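Local atomic coordinates of packaging protein UL32 (Human herpesvirus 8 type M, PDB entry 6XF9), a protein that forms a zinc-binding pentameric ring required for herpesviral packaging and is thought to direct new capsids to nuclear replication compartments where genomic DNA is cleaved and packaged. Residues D331-V336 against Q361-H366; Q316-G321 against M343-D348; Q44-S49 against M123-Q128; F132-F137 against N150-K155. All coordinates share one frame; numbering follows the deposited sequence.

Interaction 1: D331-V336 against Q361-H366; sequences DRIAFV and QEIHKH. With ZN (zinc ion), chain P.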
# COMPACT_ATOMS: atom_id res chain seq x y z
N ASP D 331 -30.24 22.23 -18.59
CA ASP D 331 -30.82 23.28 -19.43
C ASP D 331 -31.66 22.70 -20.57
O ASP D 331 -32.75 23.21 -20.85
CB ASP D 331 -29.71 24.18 -19.96
CG ASP D 331 -29.20 25.14 -18.91
OD1 ASP D 331 -30.04 25.54 -18.06
OD2 ASP D 331 -27.98 25.46 -18.91
N ARG D 332 -31.19 21.62 -21.22
CA ARG D 332 -31.98 20.96 -22.25
C ARG D 332 -33.33 20.52 -21.71
O ARG D 332 -34.35 20.63 -22.40
CB ARG D 332 -31.25 19.73 -22.77
CG ARG D 332 -30.06 19.98 -23.59
CD ARG D 332 -29.37 18.69 -23.94
NE ARG D 332 -28.15 18.94 -24.68
CZ ARG D 332 -27.92 18.53 -25.91
NH1 ARG D 332 -28.84 17.81 -26.54
NH2 ARG D 332 -26.76 18.81 -26.49
N ILE D 333 -33.34 19.97 -20.50
CA ILE D 333 -34.59 19.58 -19.87
C ILE D 333 -35.48 20.80 -19.67
O ILE D 333 -36.69 20.76 -19.93
CB ILE D 333 -34.28 18.87 -18.54
CG1 ILE D 333 -33.59 17.53 -18.82
CG2 ILE D 333 -35.53 18.68 -17.74
CD1 ILE D 333 -32.81 16.98 -17.65
N ALA D 334 -34.90 21.91 -19.20
CA ALA D 334 -35.70 23.12 -19.03
C ALA D 334 -36.22 23.63 -20.36
O ALA D 334 -37.39 24.03 -20.46
CB ALA D 334 -34.89 24.19 -18.32
N PHE D 335 -35.39 23.59 -21.41
CA PHE D 335 -35.81 24.07 -22.72
C PHE D 335 -36.97 23.24 -23.28
O PHE D 335 -37.93 23.80 -23.82
CB PHE D 335 -34.65 24.04 -23.72
CG PHE D 335 -33.58 25.10 -23.47
CD1 PHE D 335 -33.67 25.98 -22.38
CD2 PHE D 335 -32.47 25.20 -24.32
CE1 PHE D 335 -32.67 26.93 -22.17
CE2 PHE D 335 -31.47 26.15 -24.11
CZ PHE D 335 -31.58 27.01 -23.03
N VAL D 336 -36.89 21.91 -23.17
CA VAL D 336 -37.97 21.07 -23.69
C VAL D 336 -39.28 21.35 -22.95
O VAL D 336 -40.34 21.45 -23.56
CB VAL D 336 -37.59 19.58 -23.60
CG1 VAL D 336 -38.81 18.72 -23.74
CG2 VAL D 336 -36.57 19.25 -24.67
N GLN D 361 -33.37 19.13 -12.05
CA GLN D 361 -32.54 18.14 -11.38
C GLN D 361 -33.29 16.82 -11.18
O GLN D 361 -32.70 15.76 -11.37
CB GLN D 361 -32.07 18.67 -10.03
CG GLN D 361 -31.02 19.76 -10.06
CD GLN D 361 -31.60 21.12 -10.28
OE1 GLN D 361 -32.81 21.31 -10.17
NE2 GLN D 361 -30.74 22.09 -10.53
N GLU D 362 -34.57 16.85 -10.79
CA GLU D 362 -35.29 15.58 -10.62
C GLU D 362 -35.32 14.82 -11.92
O GLU D 362 -35.15 13.59 -11.93
CB GLU D 362 -36.72 15.79 -10.12
CG GLU D 362 -36.84 16.48 -8.77
CD GLU D 362 -38.25 16.39 -8.20
OE1 GLU D 362 -38.96 17.42 -8.26
OE2 GLU D 362 -38.64 15.28 -7.74
N ILE D 363 -35.56 15.52 -13.03
CA ILE D 363 -35.60 14.86 -14.33
C ILE D 363 -34.19 14.48 -14.77
O ILE D 363 -33.97 13.39 -15.30
CB ILE D 363 -36.30 15.78 -15.35
CG1 ILE D 363 -37.77 15.91 -14.99
CG2 ILE D 363 -36.18 15.24 -16.77
CD1 ILE D 363 -38.42 17.11 -15.57
N HIS D 364 -33.21 15.36 -14.52
CA HIS D 364 -31.82 15.00 -14.78
C HIS D 364 -31.43 13.75 -14.01
O HIS D 364 -30.86 12.81 -14.57
CB HIS D 364 -30.89 16.15 -14.39
CG HIS D 364 -29.44 15.86 -14.64
ND1 HIS D 364 -28.43 16.34 -13.81
CD2 HIS D 364 -28.82 15.17 -15.62
CE1 HIS D 364 -27.26 15.93 -14.27
NE2 HIS D 364 -27.46 15.22 -15.37
N LYS D 365 -31.71 13.75 -12.70
CA LYS D 365 -31.38 12.61 -11.86
C LYS D 365 -32.04 11.35 -12.36
O LYS D 365 -31.42 10.28 -12.40
CB LYS D 365 -31.82 12.88 -10.43
CG LYS D 365 -31.84 11.68 -9.57
CD LYS D 365 -32.47 12.01 -8.24
CE LYS D 365 -32.85 10.75 -7.54
NZ LYS D 365 -33.23 11.06 -6.16
N HIS D 366 -33.30 11.44 -12.76
CA HIS D 366 -34.04 10.22 -13.08
C HIS D 366 -33.65 9.65 -14.43
O HIS D 366 -33.48 8.44 -14.55
CB HIS D 366 -35.56 10.50 -13.06
CG HIS D 366 -36.38 9.36 -13.56
ND1 HIS D 366 -36.73 8.28 -12.77
CD2 HIS D 366 -36.91 9.11 -14.79
CE1 HIS D 366 -37.44 7.43 -13.49
NE2 HIS D 366 -37.55 7.90 -14.72
ZN ZN P . -36.52 7.98 -10.60
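I333 and I363 bring the two helical segments closest, their CA atoms 7.3 Å apart. Within each segment the backbone N-H and C=O groups are spent on the helix's own i to i+4 bonds, such as V336 N to R332 O at 2.9 Å, so the two helices meet by van der Waals packing. Both isoleucines point toward the opposite helix and hold the same rotamer; they slide past one another in opposite directions. Their CG2 methyls make the closest touch of the pair, 3.6 Å. In I333, CG1 is anti to the carbonyl carbon (chi1 -67°) and chi2 is extended, which carries CD1 beyond I363 to rest 3.5 Å from the backbone N of H364 and 3.9 Å from H364 CB. A branched, purely apolar side chain suits this buried spot, since one branch can meet I363 while the other reaches the next residue. The imidazole of H364 is tied elsewhere: its ND1 hydrogen-bonds to Y466 OH, and the two rings stand nearly perpendicular. Three residues after I363, H366 ND1 binds zinc at 2.2 Å, completing a site with C296, C299 and C373. Helix 308-321 packs beside the contact through V319, which touches I333, while L298 of helix 297-304 touches I363. On another side of helix 329-338, F335 stacks on F59 of a neighbouring subunit.

Interaction 2: Q316-G321 against M343-D348; sequences QCEVMG and MPYVSD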
# COMPACT_ATOMS: atom_id res chain seq x y z
N GLN D 316 -36.59 11.54 -22.94
CA GLN D 316 -35.15 11.35 -23.00
C GLN D 316 -34.62 11.59 -24.41
O GLN D 316 -33.51 12.10 -24.57
CB GLN D 316 -34.76 9.95 -22.53
CG GLN D 316 -33.27 9.77 -22.42
CD GLN D 316 -32.88 8.40 -21.96
OE1 GLN D 316 -33.71 7.47 -21.96
NE2 GLN D 316 -31.65 8.27 -21.45
N CYS D 317 -35.38 11.14 -25.43
CA CYS D 317 -35.01 11.42 -26.82
C CYS D 317 -35.13 12.91 -27.14
O CYS D 317 -34.31 13.45 -27.89
CB CYS D 317 -35.88 10.59 -27.79
SG CYS D 317 -35.77 8.79 -27.51
N GLU D 318 -36.14 13.59 -26.60
CA GLU D 318 -36.24 15.02 -26.87
C GLU D 318 -35.05 15.75 -26.26
O GLU D 318 -34.47 16.64 -26.89
CB GLU D 318 -37.52 15.64 -26.29
CG GLU D 318 -38.87 15.30 -26.93
CD GLU D 318 -39.96 16.32 -26.53
OE1 GLU D 318 -40.99 15.94 -25.91
OE2 GLU D 318 -39.74 17.53 -26.72
N VAL D 319 -34.69 15.37 -25.03
CA VAL D 319 -33.58 16.02 -24.34
C VAL D 319 -32.26 15.79 -25.10
O VAL D 319 -31.47 16.71 -25.31
CB VAL D 319 -33.51 15.53 -22.89
CG1 VAL D 319 -32.23 16.02 -22.24
CG2 VAL D 319 -34.74 15.99 -22.11
N MET D 320 -32.04 14.55 -25.56
CA MET D 320 -30.82 14.24 -26.30
C MET D 320 -30.83 14.86 -27.70
O MET D 320 -29.85 15.49 -28.12
CB MET D 320 -30.67 12.73 -26.39
CG MET D 320 -30.49 12.05 -25.05
SD MET D 320 -29.08 12.71 -24.16
CE MET D 320 -27.85 11.47 -24.63
N GLY D 321 -31.94 14.72 -28.43
CA GLY D 321 -31.95 14.94 -29.87
C GLY D 321 -32.33 16.31 -30.41
O GLY D 321 -31.90 16.66 -31.52
N MET D 343 -44.32 18.02 -24.34
CA MET D 343 -44.77 16.63 -24.20
C MET D 343 -46.17 16.34 -24.71
O MET D 343 -47.01 15.80 -23.98
CB MET D 343 -44.65 16.18 -22.74
CG MET D 343 -43.24 16.27 -22.17
SD MET D 343 -43.14 15.72 -20.46
CE MET D 343 -43.66 14.02 -20.62
N PRO D 344 -46.45 16.69 -25.97
CA PRO D 344 -47.82 16.50 -26.49
C PRO D 344 -48.21 15.03 -26.61
O PRO D 344 -49.41 14.73 -26.73
CB PRO D 344 -47.79 17.19 -27.85
CG PRO D 344 -46.33 17.37 -28.20
CD PRO D 344 -45.48 16.91 -27.06
N TYR D 345 -47.23 14.12 -26.60
CA TYR D 345 -47.44 12.68 -26.66
C TYR D 345 -48.10 12.12 -25.40
O TYR D 345 -48.43 10.93 -25.38
CB TYR D 345 -46.10 11.96 -26.87
CG TYR D 345 -44.92 12.58 -26.12
CD1 TYR D 345 -44.61 12.21 -24.81
CD2 TYR D 345 -44.13 13.55 -26.73
CE1 TYR D 345 -43.54 12.81 -24.13
CE2 TYR D 345 -43.08 14.13 -26.07
CZ TYR D 345 -42.77 13.77 -24.77
OH TYR D 345 -41.70 14.38 -24.14
N VAL D 346 -48.28 12.93 -24.36
CA VAL D 346 -48.93 12.47 -23.14
C VAL D 346 -50.37 12.96 -23.20
O VAL D 346 -50.62 14.17 -23.31
CB VAL D 346 -48.22 12.99 -21.88
CG1 VAL D 346 -48.93 12.52 -20.61
CG2 VAL D 346 -46.75 12.58 -21.87
N SER D 347 -51.33 12.02 -23.17
CA SER D 347 -52.73 12.42 -23.23
C SER D 347 -53.19 12.94 -21.88
O SER D 347 -53.64 14.09 -21.76
CB SER D 347 -53.60 11.26 -23.72
OG SER D 347 -54.00 10.42 -22.65
N ASP D 348 -53.09 12.11 -20.83
CA ASP D 348 -53.48 12.49 -19.48
C ASP D 348 -52.77 13.78 -19.07
O ASP D 348 -51.55 13.77 -18.83
CB ASP D 348 -53.15 11.40 -18.47
CG ASP D 348 -53.70 11.70 -17.08
OD1 ASP D 348 -53.92 12.89 -16.77
OD2 ASP D 348 -53.85 10.75 -16.27
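Two torsions aim E318 and Y345 at each other. CG of Y345 sits between the backbone N and the carbonyl carbon (chi1 38°), while the glutamate runs out extended beyond CG (chi2 -162°), so that the side chains meet from opposite directions. Carboxylate and ring planes stand 85° apart, with the carboxylate at the ring's edge. The Y345 hydroxyl donates to E318 OE1, but the modelled separation of OH and OE1, 2.5 Å, is very short and OE1 sits too near the ring, so its place is doubtful. Glutamate suits the position because its long chain spans the gap from a helix to a loop, with its other carboxylate oxygen, OE2, against V336 CG1. The CA of M343 lies 3.5 Å above one face of the Y345 ring, offset toward the rim, so the loop supports the tyrosine. That loop folds as a type I beta turn from M343 to V346, closed by V346 N to M343 O at 3.2 Å; P344 fits its second position because its ring fixes phi. Beyond the turn, D348 OD1 accepts from L350 N, and S347 OG bonds to E307. The loop thus joins a type I turn to an aspartate N-cap, which starts helix 349-357.

Interaction 3: Q44-S49 against M123-Q128; sequences QSLQPS and MGIDLQ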
# COMPACT_ATOMS: atom_id res chain seq x y z
N GLN D 44 -35.85 -5.25 12.83
CA GLN D 44 -35.82 -6.70 12.97
C GLN D 44 -36.04 -7.41 11.65
O GLN D 44 -35.47 -8.48 11.41
CB GLN D 44 -36.85 -7.15 14.00
CG GLN D 44 -36.69 -8.61 14.39
CD GLN D 44 -37.76 -9.05 15.37
OE1 GLN D 44 -38.92 -8.61 15.31
NE2 GLN D 44 -37.37 -9.93 16.29
N SER D 45 -36.88 -6.85 10.78
CA SER D 45 -37.10 -7.48 9.48
C SER D 45 -35.84 -7.44 8.62
O SER D 45 -35.67 -8.32 7.76
CB SER D 45 -38.24 -6.79 8.74
OG SER D 45 -39.46 -6.92 9.46
N LEU D 46 -34.95 -6.47 8.84
CA LEU D 46 -33.73 -6.30 8.06
C LEU D 46 -32.54 -7.02 8.68
O LEU D 46 -31.39 -6.69 8.37
CB LEU D 46 -33.43 -4.81 7.88
CG LEU D 46 -34.52 -4.19 6.99
CD1 LEU D 46 -34.62 -2.70 7.19
CD2 LEU D 46 -34.23 -4.50 5.54
N GLN D 47 -32.79 -8.00 9.54
CA GLN D 47 -31.58 -8.72 9.87
C GLN D 47 -31.48 -10.02 9.07
O GLN D 47 -32.51 -10.67 8.80
CB GLN D 47 -31.49 -9.00 11.36
CG GLN D 47 -31.14 -7.72 12.12
CD GLN D 47 -31.47 -7.75 13.60
OE1 GLN D 47 -32.14 -8.67 14.09
NE2 GLN D 47 -30.96 -6.75 14.33
N PRO D 48 -30.28 -10.36 8.61
CA PRO D 48 -30.14 -11.40 7.57
C PRO D 48 -30.67 -12.78 7.95
O PRO D 48 -30.94 -13.60 7.05
CB PRO D 48 -28.63 -11.41 7.31
CG PRO D 48 -28.22 -10.00 7.59
CD PRO D 48 -29.06 -9.56 8.75
N SER D 49 -30.78 -13.10 9.24
CA SER D 49 -31.23 -14.41 9.68
C SER D 49 -32.63 -14.41 10.29
O SER D 49 -33.06 -15.44 10.82
CB SER D 49 -30.22 -14.96 10.69
OG SER D 49 -30.02 -13.99 11.73
N MET D 123 -45.47 -5.09 7.68
CA MET D 123 -45.08 -3.71 7.46
C MET D 123 -44.56 -3.51 6.05
O MET D 123 -44.21 -4.47 5.36
CB MET D 123 -44.03 -3.29 8.48
CG MET D 123 -44.61 -3.44 9.84
SD MET D 123 -44.28 -1.99 10.80
CE MET D 123 -45.01 -2.51 12.33
N GLY D 124 -44.48 -2.23 5.67
CA GLY D 124 -43.97 -1.88 4.36
C GLY D 124 -42.65 -2.55 4.05
O GLY D 124 -42.42 -3.03 2.94
N ILE D 125 -41.76 -2.61 5.04
CA ILE D 125 -40.47 -3.24 4.78
C ILE D 125 -40.67 -4.71 4.45
O ILE D 125 -39.93 -5.27 3.63
CB ILE D 125 -39.52 -3.03 5.97
CG1 ILE D 125 -38.08 -3.31 5.55
CG2 ILE D 125 -39.91 -3.90 7.16
CD1 ILE D 125 -37.67 -2.55 4.31
N ASP D 126 -41.68 -5.36 5.03
CA ASP D 126 -41.88 -6.79 4.78
C ASP D 126 -42.37 -7.04 3.36
O ASP D 126 -41.94 -8.01 2.71
CB ASP D 126 -42.87 -7.38 5.78
CG ASP D 126 -42.41 -7.22 7.21
OD1 ASP D 126 -41.31 -7.73 7.53
OD2 ASP D 126 -43.16 -6.62 8.02
N LEU D 127 -43.27 -6.18 2.87
CA LEU D 127 -43.72 -6.23 1.47
C LEU D 127 -42.58 -5.95 0.51
O LEU D 127 -42.44 -6.61 -0.52
CB LEU D 127 -44.86 -5.25 1.26
CG LEU D 127 -46.11 -5.53 2.09
CD1 LEU D 127 -47.10 -4.37 1.97
CD2 LEU D 127 -46.78 -6.83 1.69
N GLN D 128 -41.79 -4.90 0.78
CA GLN D 128 -40.64 -4.56 -0.05
C GLN D 128 -39.63 -5.70 -0.12
O GLN D 128 -39.12 -6.03 -1.20
CB GLN D 128 -39.96 -3.33 0.51
CG GLN D 128 -40.71 -2.05 0.33
CD GLN D 128 -39.83 -0.86 0.63
OE1 GLN D 128 -39.05 -0.43 -0.21
NE2 GLN D 128 -39.91 -0.36 1.85
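S45 and D126 face each other at the centre of this contact, a hydroxyl against a carboxylate. S45 OG donates to D126 OD1 at 2.8 Å, reaching the oxygen on its syn side and 24° out of the carboxylate plane. The other oxygen works within its own segment: D126 OD2 accepts from M123 N at 2.8 Å through its anti lone pair, with an N-H...O angle of 146°. Since M123 is the N-cap and D126 lies three residues on, this is half of a capping box, from the N3 side chain to the N-cap backbone; the reciprocal bond is absent because the N-cap residue is methionine. Aspartate suits the place, because its negative charge probably interacts well with the helix dipole, and a bond to each oxygen restrains the rotation of its carboxylate. R53 NE adds a long, weak ion pair to OD2. The small serine lets the helices approach, and Q41 O, one turn earlier, is a second acceptor for the same hydroxyl, so the two share or compete for its single proton.

Beside this polar pair, L46 and I125 cross obliquely, L46 CD1 meeting I125 CG1 at 3.9 Å. I125 CG1, anti to the backbone N (chi1 -163°), lies against L46, while CG2, between the backbone N and the carbonyl carbon, lies on S45 CB at 3.7 Å. Helix 37-45 ends here, and the chain leaving it is held by R160 of helix 145-164, which bonds to L46 O, while I159 packs on L46. L127 packs on helix 89-106, and P48 O bonds to K328 of a neighbouring subunit.

Interaction 4: F132-F137 against N150-K155; sequences FVQKCF and NLQFLK. With ZN (zinc ion), chain O.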
# COMPACT_ATOMS: atom_id res chain seq x y z
N PHE D 132 -39.98 -7.26 -3.76
CA PHE D 132 -39.14 -6.42 -4.62
C PHE D 132 -37.64 -6.54 -4.38
O PHE D 132 -36.88 -6.75 -5.33
CB PHE D 132 -39.57 -4.97 -4.48
CG PHE D 132 -40.95 -4.72 -4.97
CD1 PHE D 132 -41.18 -4.48 -6.31
CD2 PHE D 132 -42.03 -4.78 -4.11
CE1 PHE D 132 -42.46 -4.26 -6.80
CE2 PHE D 132 -43.31 -4.55 -4.58
CZ PHE D 132 -43.53 -4.30 -5.93
N VAL D 133 -37.19 -6.43 -3.14
CA VAL D 133 -35.75 -6.52 -2.90
C VAL D 133 -35.29 -7.96 -3.08
O VAL D 133 -34.44 -8.26 -3.94
CB VAL D 133 -35.39 -6.00 -1.49
CG1 VAL D 133 -33.89 -6.07 -1.29
CG2 VAL D 133 -35.91 -4.60 -1.29
N GLN D 134 -35.87 -8.89 -2.31
CA GLN D 134 -35.38 -10.27 -2.32
C GLN D 134 -36.09 -11.16 -3.34
O GLN D 134 -35.49 -12.15 -3.78
CB GLN D 134 -35.51 -10.90 -0.93
CG GLN D 134 -35.08 -10.03 0.25
CD GLN D 134 -33.56 -9.82 0.35
OE1 GLN D 134 -32.83 -9.91 -0.63
NE2 GLN D 134 -33.10 -9.51 1.56
N LYS D 135 -37.32 -10.80 -3.73
CA LYS D 135 -38.10 -11.58 -4.71
C LYS D 135 -38.26 -13.07 -4.36
O LYS D 135 -37.85 -13.94 -5.13
CB LYS D 135 -37.48 -11.45 -6.11
CG LYS D 135 -37.45 -10.02 -6.64
CD LYS D 135 -36.87 -9.96 -8.04
CE LYS D 135 -36.83 -8.54 -8.56
NZ LYS D 135 -36.00 -7.65 -7.71
N CYS D 136 -38.87 -13.35 -3.21
CA CYS D 136 -38.96 -14.73 -2.72
C CYS D 136 -39.67 -15.65 -3.70
O CYS D 136 -39.47 -16.87 -3.62
CB CYS D 136 -39.67 -14.81 -1.38
SG CYS D 136 -38.97 -13.77 -0.09
N PHE D 137 -40.46 -15.10 -4.62
CA PHE D 137 -41.32 -15.88 -5.51
C PHE D 137 -40.63 -16.39 -6.76
O PHE D 137 -41.19 -17.28 -7.43
CB PHE D 137 -42.53 -15.05 -5.95
CG PHE D 137 -42.17 -13.75 -6.59
CD1 PHE D 137 -41.76 -13.71 -7.93
CD2 PHE D 137 -42.23 -12.56 -5.87
CE1 PHE D 137 -41.42 -12.51 -8.54
CE2 PHE D 137 -41.89 -11.35 -6.46
CZ PHE D 137 -41.48 -11.33 -7.80
N ASN D 150 -25.64 -14.72 -0.08
CA ASN D 150 -24.58 -13.72 0.10
C ASN D 150 -25.07 -12.35 -0.34
O ASN D 150 -25.00 -11.38 0.43
CB ASN D 150 -23.30 -14.14 -0.64
CG ASN D 150 -22.68 -15.45 -0.05
OD1 ASN D 150 -22.70 -15.70 1.18
ND2 ASN D 150 -22.09 -16.27 -0.92
N LEU D 151 -25.65 -12.26 -1.54
CA LEU D 151 -26.13 -10.97 -2.03
C LEU D 151 -27.28 -10.44 -1.20
O LEU D 151 -27.39 -9.23 -0.98
CB LEU D 151 -26.54 -11.08 -3.50
CG LEU D 151 -25.36 -11.30 -4.44
CD1 LEU D 151 -25.81 -11.37 -5.87
CD2 LEU D 151 -24.35 -10.21 -4.26
N GLN D 152 -28.17 -11.30 -0.74
CA GLN D 152 -29.26 -10.79 0.09
C GLN D 152 -28.72 -10.23 1.40
O GLN D 152 -29.25 -9.24 1.93
CB GLN D 152 -30.28 -11.89 0.35
CG GLN D 152 -30.87 -12.40 -0.94
CD GLN D 152 -32.03 -13.32 -0.72
OE1 GLN D 152 -32.15 -13.93 0.34
NE2 GLN D 152 -32.92 -13.41 -1.73
N PHE D 153 -27.69 -10.88 1.96
CA PHE D 153 -27.00 -10.36 3.13
C PHE D 153 -26.59 -8.90 2.92
O PHE D 153 -26.96 -8.01 3.70
CB PHE D 153 -25.79 -11.24 3.43
CG PHE D 153 -25.00 -10.82 4.63
CD1 PHE D 153 -25.43 -11.14 5.92
CD2 PHE D 153 -23.81 -10.10 4.48
CE1 PHE D 153 -24.71 -10.75 7.03
CE2 PHE D 153 -23.08 -9.72 5.58
CZ PHE D 153 -23.53 -10.04 6.86
N LEU D 154 -25.82 -8.64 1.85
CA LEU D 154 -25.37 -7.29 1.54
C LEU D 154 -26.55 -6.32 1.38
O LEU D 154 -26.49 -5.17 1.83
CB LEU D 154 -24.53 -7.31 0.26
CG LEU D 154 -23.18 -8.01 0.38
CD1 LEU D 154 -22.46 -8.02 -0.92
CD2 LEU D 154 -22.35 -7.25 1.38
N LYS D 155 -27.61 -6.75 0.70
CA LYS D 155 -28.75 -5.86 0.53
C LYS D 155 -29.35 -5.49 1.87
O LYS D 155 -29.51 -4.31 2.17
CB LYS D 155 -29.78 -6.50 -0.40
CG LYS D 155 -29.49 -6.24 -1.86
CD LYS D 155 -30.50 -6.85 -2.77
CE LYS D 155 -30.12 -8.26 -3.10
NZ LYS D 155 -31.17 -8.89 -3.96
ZN ZN O . -40.66 -13.86 1.45
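V133 O is gripped by two side-chain donors, a weak bond from K155 NZ at 3.3 Å and a second from Q419 NE2 of helix 416-430. The lysine's firmer partners lie on that same helix: NZ forms a salt bridge with E416 and a hydrogen bond with Q419 OE1. Its chain is bent at chi3 (-88°) and lays CD against V133 CG1, 3.8 Å apart, the two side chains sliding past each other in opposite directions. Lysine suits a buried place, because its methylenes pack on a valine while its charge is met by a carboxylate and carbonyl or amide oxygens.

The segment 132-137 carries one ligand of a zinc site of three cysteines and a histidine, in which C52 and C55 form a CxxC pair and H130 and C136 complete the shell. C136 SG binds the zinc ion at 2.3 Å. Just before it, K135 takes a left-handed backbone conformation, phi 54°, and its NZ turns back to F132 O at 2.7 Å, lying in the carbonyl plane.

Q134 and Q152 meet with amide planes 43° apart. Bending of the Q134 chain at chi2 brings OE1 over the methylenes of Q152, 3.2 Å from CG and 3.4 Å from CB, where it merely packs; the two amides do not hydrogen-bond to each other. Glutamine suits the spot because its flexible chain can bend and lie across the Q152 stem. On helix 145-164, Q152 also packs on N326 of a neighbouring subunit, and N150 OD1 there accepts from H458 N of that subunit.

Overall arrangement
Interactions 1 and 2 lie together on one side of the chain's centre, interactions 3 and 4 on the other. The members of each couple touch: R332 of interaction 1 bonds to V319 O in the helix of interaction 2, while interactions 3 and 4 both use helix 124-133 and meet again where P48 packs on F153. Interactions 1, 3 and 4 are buried, and interaction 2, partly buried, rests mainly on one tyrosine-glutamate meeting of loop and helix whose geometry is uncertain. Interaction 1 is purely apolar across its helices; interaction 3 sets a hydroxyl-carboxylate hydrogen bond beside aliphatic packing; interaction 4 relies on amides and a lysine. Interactions 1 and 4 each hold a ligand of a separate zinc site.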